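Local coordinates for protein Cif-like 1 (Burkholderia cenocepacia, PDB 7JQY) that probably hydrolyses epoxides, as a Cif-like member of the alpha/beta hydrolase family that is seen here as an octamer, at residues Gly12-Gly17 / His200-Asn205; Val141-Leu146 / His244-Pro249; Asp147-Gly152 / Ala261-Met266. The protein carries 1 engineered substitution. All blocks are in the same frame, centred on the assembly; numbering follows the deposited sequence.

Contact 1. Residues Gly12-Gly17 / His200-Asn205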
loop_
_atom_site.group_PDB
_atom_site.type_symbol
_atom_site.label_atom_id
_atom_site.label_comp_id
_atom_site.label_asym_id
_atom_site.label_seq_id
_atom_site.Cartn_x
_atom_site.Cartn_y
_atom_site.Cartn_z
ATOM N N GLY B 12 -25.277 -28.513 -13.929
ATOM C CA GLY B 12 -25.441 -27.106 -13.707
ATOM C C GLY B 12 -24.279 -26.420 -13.039
ATOM O O GLY B 12 -23.584 -26.984 -12.264
ATOM N N MET B 13 -24.098 -25.166 -13.350
ATOM C CA MET B 13 -23.042 -24.413 -12.752
ATOM C C MET B 13 -23.525 -23.837 -11.442
ATOM O O MET B 13 -24.682 -23.703 -11.245
ATOM C CB MET B 13 -22.626 -23.307 -13.684
ATOM C CG MET B 13 -22.167 -23.776 -15.043
ATOM S SD MET B 13 -20.552 -24.489 -15.137
ATOM C CE MET B 13 -19.539 -23.073 -15.138
ATOM N N PRO B 14 -22.614 -23.483 -10.550
ATOM C CA PRO B 14 -23.031 -22.937 -9.250
ATOM C C PRO B 14 -23.846 -21.652 -9.392
ATOM O O PRO B 14 -23.537 -20.784 -10.214
ATOM C CB PRO B 14 -21.702 -22.680 -8.530
ATOM C CG PRO B 14 -20.722 -23.628 -9.199
ATOM C CD PRO B 14 -21.152 -23.675 -10.634
ATOM N N ALA B 15 -24.917 -21.560 -8.600
ATOM C CA ALA B 15 -25.810 -20.404 -8.559
ATOM C C ALA B 15 -25.613 -19.635 -7.256
ATOM O O ALA B 15 -26.084 -20.082 -6.200
ATOM C CB ALA B 15 -27.266 -20.855 -8.694
ATOM N N PRO B 16 -24.945 -18.483 -7.268
ATOM C CA PRO B 16 -24.663 -17.769 -6.015
ATOM C C PRO B 16 -25.879 -17.042 -5.455
ATOM O O PRO B 16 -26.861 -16.779 -6.150
ATOM C CB PRO B 16 -23.576 -16.762 -6.416
ATOM C CG PRO B 16 -23.831 -16.496 -7.875
ATOM C CD PRO B 16 -24.339 -17.817 -8.440
ATOM N N GLY B 17 -25.792 -16.728 -4.160
ATOM C CA GLY B 17 -26.749 -15.860 -3.491
ATOM C C GLY B 17 -27.807 -16.616 -2.704
ATOM O O GLY B 17 -27.831 -17.848 -2.621
ATOM N N HIS B 200 -15.666 -30.175 -1.867
ATOM C CA HIS B 200 -15.623 -31.071 -3.019
ATOM C C HIS B 200 -16.599 -30.655 -4.099
ATOM O O HIS B 200 -16.292 -30.790 -5.289
ATOM C CB HIS B 200 -15.892 -32.535 -2.624
ATOM C CG HIS B 200 -15.724 -33.492 -3.759
ATOM N ND1 HIS B 200 -16.789 -34.128 -4.362
ATOM C CD2 HIS B 200 -14.617 -33.896 -4.426
ATOM C CE1 HIS B 200 -16.343 -34.894 -5.341
ATOM N NE2 HIS B 200 -15.029 -34.770 -5.401
ATOM N N VAL B 201 -17.778 -30.182 -3.709
ATOM C CA VAL B 201 -18.702 -29.545 -4.639
ATOM C C VAL B 201 -18.190 -28.141 -4.935
ATOM O O VAL B 201 -17.852 -27.383 -4.015
ATOM C CB VAL B 201 -20.121 -29.509 -4.048
ATOM C CG1 VAL B 201 -21.073 -28.724 -4.950
ATOM C CG2 VAL B 201 -20.634 -30.939 -3.821
ATOM N N ALA B 202 -18.140 -27.787 -6.221
ATOM C CA ALA B 202 -17.698 -26.456 -6.613
ATOM C C ALA B 202 -18.675 -25.397 -6.110
ATOM O O ALA B 202 -19.885 -25.491 -6.341
ATOM C CB ALA B 202 -17.558 -26.366 -8.131
ATOM N N LEU B 203 -18.146 -24.388 -5.420
ATOM C CA LEU B 203 -18.936 -23.276 -4.918
ATOM C C LEU B 203 -18.595 -21.991 -5.665
ATOM O O LEU B 203 -17.547 -21.867 -6.305
ATOM C CB LEU B 203 -18.704 -23.082 -3.418
ATOM C CG LEU B 203 -18.800 -24.397 -2.646
ATOM C CD1 LEU B 203 -18.157 -24.252 -1.280
ATOM C CD2 LEU B 203 -20.257 -24.801 -2.530
ATOM N N SER B 204 -19.495 -21.023 -5.573
ATOM C CA SER B 204 -19.280 -19.755 -6.250
ATOM C C SER B 204 -18.430 -18.867 -5.361
ATOM O O SER B 204 -18.607 -18.848 -4.140
ATOM C CB SER B 204 -20.608 -19.070 -6.564
ATOM O OG SER B 204 -20.425 -17.678 -6.786
ATOM N N ASN B 205 -17.474 -18.169 -5.982
ATOM C CA ASN B 205 -16.630 -17.243 -5.240
ATOM C C ASN B 205 -17.458 -16.170 -4.550
ATOM O O ASN B 205 -17.101 -15.717 -3.456
ATOM C CB ASN B 205 -15.628 -16.564 -6.173
ATOM C CG ASN B 205 -14.547 -17.492 -6.655
ATOM O OD1 ASN B 205 -14.285 -18.540 -6.058
ATOM N ND2 ASN B 205 -13.892 -17.105 -7.741
#
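The ring of Pro-14 comes down on the backbone between Ala-202 and Ser-204, and two residues on Pro-16 rests on the Ser-204 hydroxyl. Pro-14 CG meets the carbonyl oxygen of Ala-202, with CG to O at 3.5 Å, while the same carbon stands 4.3 Å from Ala-202 CB. Its neighbour in the ring reaches further along the chain: Pro-14 CB lies 4.0 Å from Ser-204 N. At the other end Pro-16 CB approaches Ser-204 OG to 3.3 Å and Ser-204 CB to 3.8 Å, so that a ring methylene covers one flank of the hydroxyl. No hydrogen bond joins the two segments. The contact is made largely of van der Waals contacts of the proline rings, some of them against oxygens. Ala-15 points its CB away from 200-205, while Pro-14 and Pro-16 on either side of it in sequence point toward that segment.

The position of the serine is fixed from its own side of the contact. Ser-204 is the N-cap of the following helix; with OG anti to the backbone N (chi1 160°), the hydroxyl accepts the N-H of Asp-206 while Pro-16 leans on it. Gly-17 N continues the attachment with a hydrogen bond to Asp-207 OD1. Arg-28 of the second subunit packs on both Pro-14 and Ala-202 and bonds through NH1 to Leu-203 O, which makes this surface patch part of an intersubunit interface.

In the fold, the extended N-terminal tail ahead of helix 22-25 thus lies across the link between helices 187-198 and 205-215. These two helices belong to the helical insertion that follows strand 140-146, the place of the cap in alpha/beta hydrolases, with Leu-203 packed back on Tyr-195 of helix 187-198.

Contact 2. Residues Val141-Leu146 / His244-Pro249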
loop_
_atom_site.group_PDB
_atom_site.type_symbol
_atom_site.label_atom_id
_atom_site.label_comp_id
_atom_site.label_asym_id
_atom_site.label_seq_id
_atom_site.Cartn_x
_atom_site.Cartn_y
_atom_site.Cartn_z
ATOM N N VAL B 141 -34.449 -30.661 22.618
ATOM C CA VAL B 141 -35.285 -31.774 22.170
ATOM C C VAL B 141 -34.466 -32.751 21.336
ATOM O O VAL B 141 -34.408 -33.951 21.623
ATOM C CB VAL B 141 -36.499 -31.245 21.387
ATOM C CG1 VAL B 141 -37.408 -32.385 20.970
ATOM C CG2 VAL B 141 -37.252 -30.241 22.211
ATOM N N LYS B 142 -33.820 -32.244 20.287
ATOM C CA LYS B 142 -32.972 -33.040 19.411
ATOM C C LYS B 142 -31.763 -32.202 19.020
ATOM O O LYS B 142 -31.830 -30.968 18.978
ATOM C CB LYS B 142 -33.721 -33.510 18.156
ATOM C CG LYS B 142 -34.746 -34.601 18.413
ATOM C CD LYS B 142 -35.586 -34.868 17.179
ATOM C CE LYS B 142 -36.659 -35.904 17.461
ATOM N NZ LYS B 142 -37.712 -35.916 16.406
ATOM N N LEU B 143 -30.657 -32.883 18.737
ATOM C CA LEU B 143 -29.388 -32.237 18.430
ATOM C C LEU B 143 -28.788 -32.877 17.185
ATOM O O LEU B 143 -28.707 -34.107 17.097
ATOM C CB LEU B 143 -28.425 -32.358 19.617
ATOM C CG LEU B 143 -26.984 -31.915 19.401
ATOM C CD1 LEU B 143 -26.918 -30.404 19.227
ATOM C CD2 LEU B 143 -26.104 -32.380 20.553
ATOM N N ALA B 144 -28.406 -32.047 16.211
ATOM C CA ALA B 144 -27.776 -32.505 14.975
ATOM C C ALA B 144 -26.359 -31.955 14.902
ATOM O O ALA B 144 -26.151 -30.745 15.049
ATOM C CB ALA B 144 -28.574 -32.083 13.742
ATOM N N MET B 145 -25.393 -32.842 14.662
ATOM C CA MET B 145 -23.976 -32.500 14.721
ATOM C C MET B 145 -23.343 -32.707 13.350
ATOM O O MET B 145 -23.337 -33.829 12.829
ATOM C CB MET B 145 -23.275 -33.352 15.782
ATOM C CG MET B 145 -23.872 -33.164 17.185
ATOM S SD MET B 145 -23.006 -34.100 18.460
ATOM C CE MET B 145 -21.916 -32.831 19.096
ATOM N N LEU B 146 -22.766 -31.641 12.787
ATOM C CA LEU B 146 -22.307 -31.647 11.400
ATOM C C LEU B 146 -20.804 -31.422 11.301
ATOM O O LEU B 146 -20.254 -30.530 11.960
ATOM C CB LEU B 146 -23.015 -30.569 10.570
ATOM C CG LEU B 146 -24.539 -30.423 10.558
ATOM C CD1 LEU B 146 -24.946 -29.455 9.442
ATOM C CD2 LEU B 146 -25.236 -31.755 10.389
ATOM N N HIS B 244 -21.318 -37.669 31.292
ATOM C CA HIS B 244 -22.760 -37.833 31.284
ATOM C C HIS B 244 -23.133 -37.763 29.814
ATOM O O HIS B 244 -23.124 -36.685 29.216
ATOM C CB HIS B 244 -23.427 -36.728 32.099
ATOM C CG HIS B 244 -22.967 -36.654 33.525
ATOM N ND1 HIS B 244 -23.234 -37.642 34.450
ATOM C CD2 HIS B 244 -22.287 -35.690 34.194
ATOM C CE1 HIS B 244 -22.735 -37.295 35.623
ATOM N NE2 HIS B 244 -22.156 -36.114 35.496
ATOM N N LYS B 245 -23.417 -38.907 29.221
ATOM C CA LYS B 245 -23.745 -38.905 27.812
ATOM C C LYS B 245 -25.115 -38.268 27.624
ATOM O O LYS B 245 -25.978 -38.325 28.507
ATOM C CB LYS B 245 -23.686 -40.326 27.261
ATOM C CG LYS B 245 -22.262 -40.885 27.338
ATOM C CD LYS B 245 -21.871 -41.707 26.124
ATOM C CE LYS B 245 -22.420 -43.116 26.193
ATOM N NZ LYS B 245 -21.722 -44.042 25.253
ATOM N N LEU B 246 -25.301 -37.644 26.466
ATOM C CA LEU B 246 -26.512 -36.878 26.233
ATOM C C LEU B 246 -27.705 -37.819 26.086
ATOM O O LEU B 246 -27.586 -38.884 25.471
ATOM C CB LEU B 246 -26.375 -35.998 24.989
ATOM C CG LEU B 246 -25.270 -34.936 25.019
ATOM C CD1 LEU B 246 -25.099 -34.311 23.642
ATOM C CD2 LEU B 246 -25.551 -33.873 26.070
ATOM N N PRO B 247 -28.860 -37.461 26.653
ATOM C CA PRO B 247 -30.029 -38.349 26.602
ATOM C C PRO B 247 -30.929 -38.146 25.391
ATOM O O PRO B 247 -31.663 -39.062 25.009
ATOM C CB PRO B 247 -30.774 -37.997 27.892
ATOM C CG PRO B 247 -30.457 -36.535 28.098
ATOM C CD PRO B 247 -29.081 -36.291 27.527
ATOM N N MET B 248 -30.931 -36.948 24.812
ATOM C CA MET B 248 -31.823 -36.669 23.697
ATOM C C MET B 248 -31.297 -37.312 22.416
ATOM O O MET B 248 -30.097 -37.554 22.281
ATOM C CB MET B 248 -31.992 -35.156 23.527
ATOM C CG MET B 248 -30.832 -34.466 22.835
ATOM S SD MET B 248 -29.381 -34.299 23.903
ATOM C CE MET B 248 -30.061 -33.314 25.231
ATOM N N PRO B 249 -32.174 -37.564 21.441
ATOM C CA PRO B 249 -31.711 -38.125 20.164
ATOM C C PRO B 249 -30.735 -37.192 19.460
ATOM O O PRO B 249 -30.903 -35.968 19.451
ATOM C CB PRO B 249 -33.004 -38.294 19.357
ATOM C CG PRO B 249 -34.088 -38.352 20.370
ATOM C CD PRO B 249 -33.645 -37.467 21.501
#
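Leu-143 N donates a hydrogen bond to Pro-249 O at 3.2 Å, nearly straight at N-H (161°) and close to the direction of the carbonyl (162° at O). This bond starts the parallel pairing of strands 140-146 and 250-255 in the central sheet of the alpha/beta hydrolase fold, and a backbone bond between Leu-143 and Leu-251 carries it on. The same carbonyl also receives a CA-H contact from Lys-142, its CA 3.6 Å from Pro-249 O. Packing is tight beside it: Met-248 CB sits 3.3 Å from Val-141 O, and Pro-249 CD touches that oxygen too. The two leucines cross at about a right angle, with Leu-143 CD2 3.8 Å from Leu-246 CD1; helix 124-135 covers them, Ala-129 touching Leu-143 and Tyr-130 touching Leu-246.

The solvent side belongs to His-244, Lys-245 and Pro-247, which are exposed and do not touch the strand segment. A looser spot also lies inside the contact, where the aliphatic part of Lys-142 only grazes the proline ring, Lys-142 CG to Pro-249 CB being 4.2 Å, before the extended chain takes NZ to the carbonyl oxygen of Phe-301.

Contact 3. Residues Asp147-Gly152 / Ala261-Met266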
loop_
_atom_site.group_PDB
_atom_site.type_symbol
_atom_site.label_atom_id
_atom_site.label_comp_id
_atom_site.label_asym_id
_atom_site.label_seq_id
_atom_site.Cartn_x
_atom_site.Cartn_y
_atom_site.Cartn_z
ATOM N N ASP B 147 -20.157 -32.236 10.467
ATOM C CA ASP B 147 -18.894 -31.928 9.797
ATOM C C ASP B 147 -17.625 -32.014 10.643
ATOM O O ASP B 147 -16.582 -32.437 10.131
ATOM C CB ASP B 147 -18.988 -30.532 9.159
ATOM C CG ASP B 147 -20.034 -30.475 8.059
ATOM O OD1 ASP B 147 -20.214 -31.496 7.370
ATOM O OD2 ASP B 147 -20.694 -29.422 7.887
ATOM N N VAL B 148 -17.677 -31.600 11.905
ATOM C CA VAL B 148 -16.460 -31.425 12.700
ATOM C C VAL B 148 -16.584 -32.155 14.034
ATOM O O VAL B 148 -17.667 -32.144 14.643
ATOM C CB VAL B 148 -16.177 -29.923 12.919
ATOM C CG1 VAL B 148 -14.944 -29.691 13.795
ATOM C CG2 VAL B 148 -16.018 -29.218 11.585
ATOM N N PRO B 149 -15.531 -32.813 14.520
ATOM C CA PRO B 149 -15.562 -33.360 15.882
ATOM C C PRO B 149 -15.377 -32.273 16.931
ATOM O O PRO B 149 -14.735 -31.248 16.689
ATOM C CB PRO B 149 -14.373 -34.323 15.898
ATOM C CG PRO B 149 -13.410 -33.702 14.906
ATOM C CD PRO B 149 -14.280 -33.150 13.810
ATOM N N VAL B 150 -15.913 -32.524 18.124
ATOM C CA VAL B 150 -15.827 -31.536 19.200
ATOM C C VAL B 150 -14.635 -31.874 20.085
ATOM O O VAL B 150 -14.194 -33.032 20.116
ATOM C CB VAL B 150 -17.130 -31.444 20.016
ATOM C CG1 VAL B 150 -18.330 -31.288 19.099
ATOM C CG2 VAL B 150 -17.299 -32.634 20.932
ATOM N N PRO B 151 -14.057 -30.900 20.784
ATOM C CA PRO B 151 -12.930 -31.204 21.672
ATOM C C PRO B 151 -13.309 -32.213 22.750
ATOM O O PRO B 151 -14.463 -32.308 23.173
ATOM C CB PRO B 151 -12.578 -29.845 22.283
ATOM C CG PRO B 151 -13.129 -28.828 21.306
ATOM C CD PRO B 151 -14.352 -29.455 20.717
ATOM N N GLY B 152 -12.306 -32.976 23.192
ATOM C CA GLY B 152 -12.467 -33.988 24.205
ATOM C C GLY B 152 -12.676 -35.387 23.663
ATOM O O GLY B 152 -12.361 -36.360 24.358
ATOM N N ALA B 261 -17.613 -40.772 8.209
ATOM C CA ALA B 261 -18.112 -41.622 9.278
ATOM C C ALA B 261 -17.536 -41.264 10.636
ATOM O O ALA B 261 -18.072 -41.711 11.652
ATOM C CB ALA B 261 -17.800 -43.094 8.966
ATOM N N LYS B 262 -16.453 -40.487 10.687
ATOM C CA LYS B 262 -15.863 -40.155 11.980
ATOM C C LYS B 262 -16.699 -39.148 12.769
ATOM O O LYS B 262 -16.503 -39.014 13.983
ATOM C CB LYS B 262 -14.448 -39.609 11.790
ATOM C CG LYS B 262 -13.535 -40.518 10.977
ATOM C CD LYS B 262 -12.175 -39.868 10.718
ATOM C CE LYS B 262 -11.383 -40.616 9.647
ATOM N NZ LYS B 262 -11.835 -40.320 8.247
ATOM N N GLU B 263 -17.631 -38.448 12.122
ATOM C CA GLU B 263 -18.593 -37.651 12.877
ATOM C C GLU B 263 -19.518 -38.557 13.654
ATOM O O GLU B 263 -19.955 -38.232 14.771
ATOM C CB GLU B 263 -19.411 -36.768 11.936
ATOM C CG GLU B 263 -20.181 -35.657 12.639
ATOM C CD GLU B 263 -19.268 -34.541 13.103
ATOM O OE1 GLU B 263 -18.055 -34.619 12.800
ATOM O OE2 GLU B 263 -19.764 -33.591 13.765
ATOM N N LEU B 264 -19.775 -39.714 13.071
ATOM C CA LEU B 264 -20.694 -40.684 13.612
ATOM C C LEU B 264 -20.050 -41.389 14.808
ATOM O O LEU B 264 -20.693 -41.581 15.847
ATOM C CB LEU B 264 -20.986 -41.637 12.461
ATOM C CG LEU B 264 -22.146 -41.325 11.511
ATOM C CD1 LEU B 264 -21.681 -40.159 10.566
ATOM C CD2 LEU B 264 -22.489 -42.559 10.697
ATOM N N ASP B 265 -18.758 -41.735 14.681
ATOM C CA ASP B 265 -17.980 -42.255 15.807
ATOM C C ASP B 265 -17.818 -41.216 16.908
ATOM O O ASP B 265 -17.938 -41.530 18.098
ATOM C CB ASP B 265 -16.604 -42.709 15.326
ATOM C CG ASP B 265 -16.686 -43.671 14.160
ATOM O OD1 ASP B 265 -15.703 -43.771 13.392
ATOM O OD2 ASP B 265 -17.746 -44.312 13.995
ATOM N N MET B 266 -17.526 -39.969 16.527
ATOM C CA MET B 266 -17.322 -38.914 17.514
ATOM C C MET B 266 -18.573 -38.703 18.350
ATOM O O MET B 266 -18.493 -38.531 19.572
ATOM C CB MET B 266 -16.919 -37.624 16.800
ATOM C CG MET B 266 -16.655 -36.454 17.704
ATOM S SD MET B 266 -18.118 -35.478 18.078
ATOM C CE MET B 266 -18.906 -35.308 16.483
#
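Met-266 packs its CG, SD and CE against Pro-149 and the N-H of Val-150, with CG 3.6 Å from Pro-149 CB and CE 3.9 Å from Pro-149 CA. In the alpha/beta hydrolase fold this joins the loop leaving the C-terminal end of strand 140-146 to helix 262-268, which follows the next parallel strand, 250-255. Met-266 CG is anti to the backbone N (chi1 -179°); bends at chi2 and chi3 then bring SD near Val-150 N. The sulfur accepts a weak hydrogen bond from Val-150 N (N to SD 3.7 Å, N-H...S angle 162°). Val-150 CG2 lies 4.1 Å from SD.

One helical turn earlier, buried Glu-263 folds at chi2 (74°) and brings its carboxyl group up to the Val-148 peptide. Asp-147 points its CB away from the helix segment; its OD2 forms a salt bridge with Arg-122. Val-148 also points its CB away, packs on His-284 and touches the probable nucleophile elbow, where Ser-123, an engineered residue, occupies the expected nucleophile position; the loop thus probably borders the active site. Val-148 O stands 2.7 Å from Glu-263 OE2, so close that the acid probably carries a proton.

Along the chain the segments come as 12-17, 141-146, 147-152, 200-205, 244-249 and 261-266, so each contact crosses the other two. Contacts 2 and 3 lie at opposite ends of the neighbouring strands 140-146 and 250-255: contact 2 where they begin, contact 3 beyond their other ends. Their centres are 13 Å apart and they touch, Met-145 CE lying 3.9 Å from Val-150 CG1. Contact 1 stands apart, its centre 32 Å from contact 2, across the centre of the chain, and 26 Å from contact 3. The chain leaves the sheet for the inserted helices through 147-152 and returns through 244-249, while contact 1 ties those helices to the N-terminal tail beside another subunit.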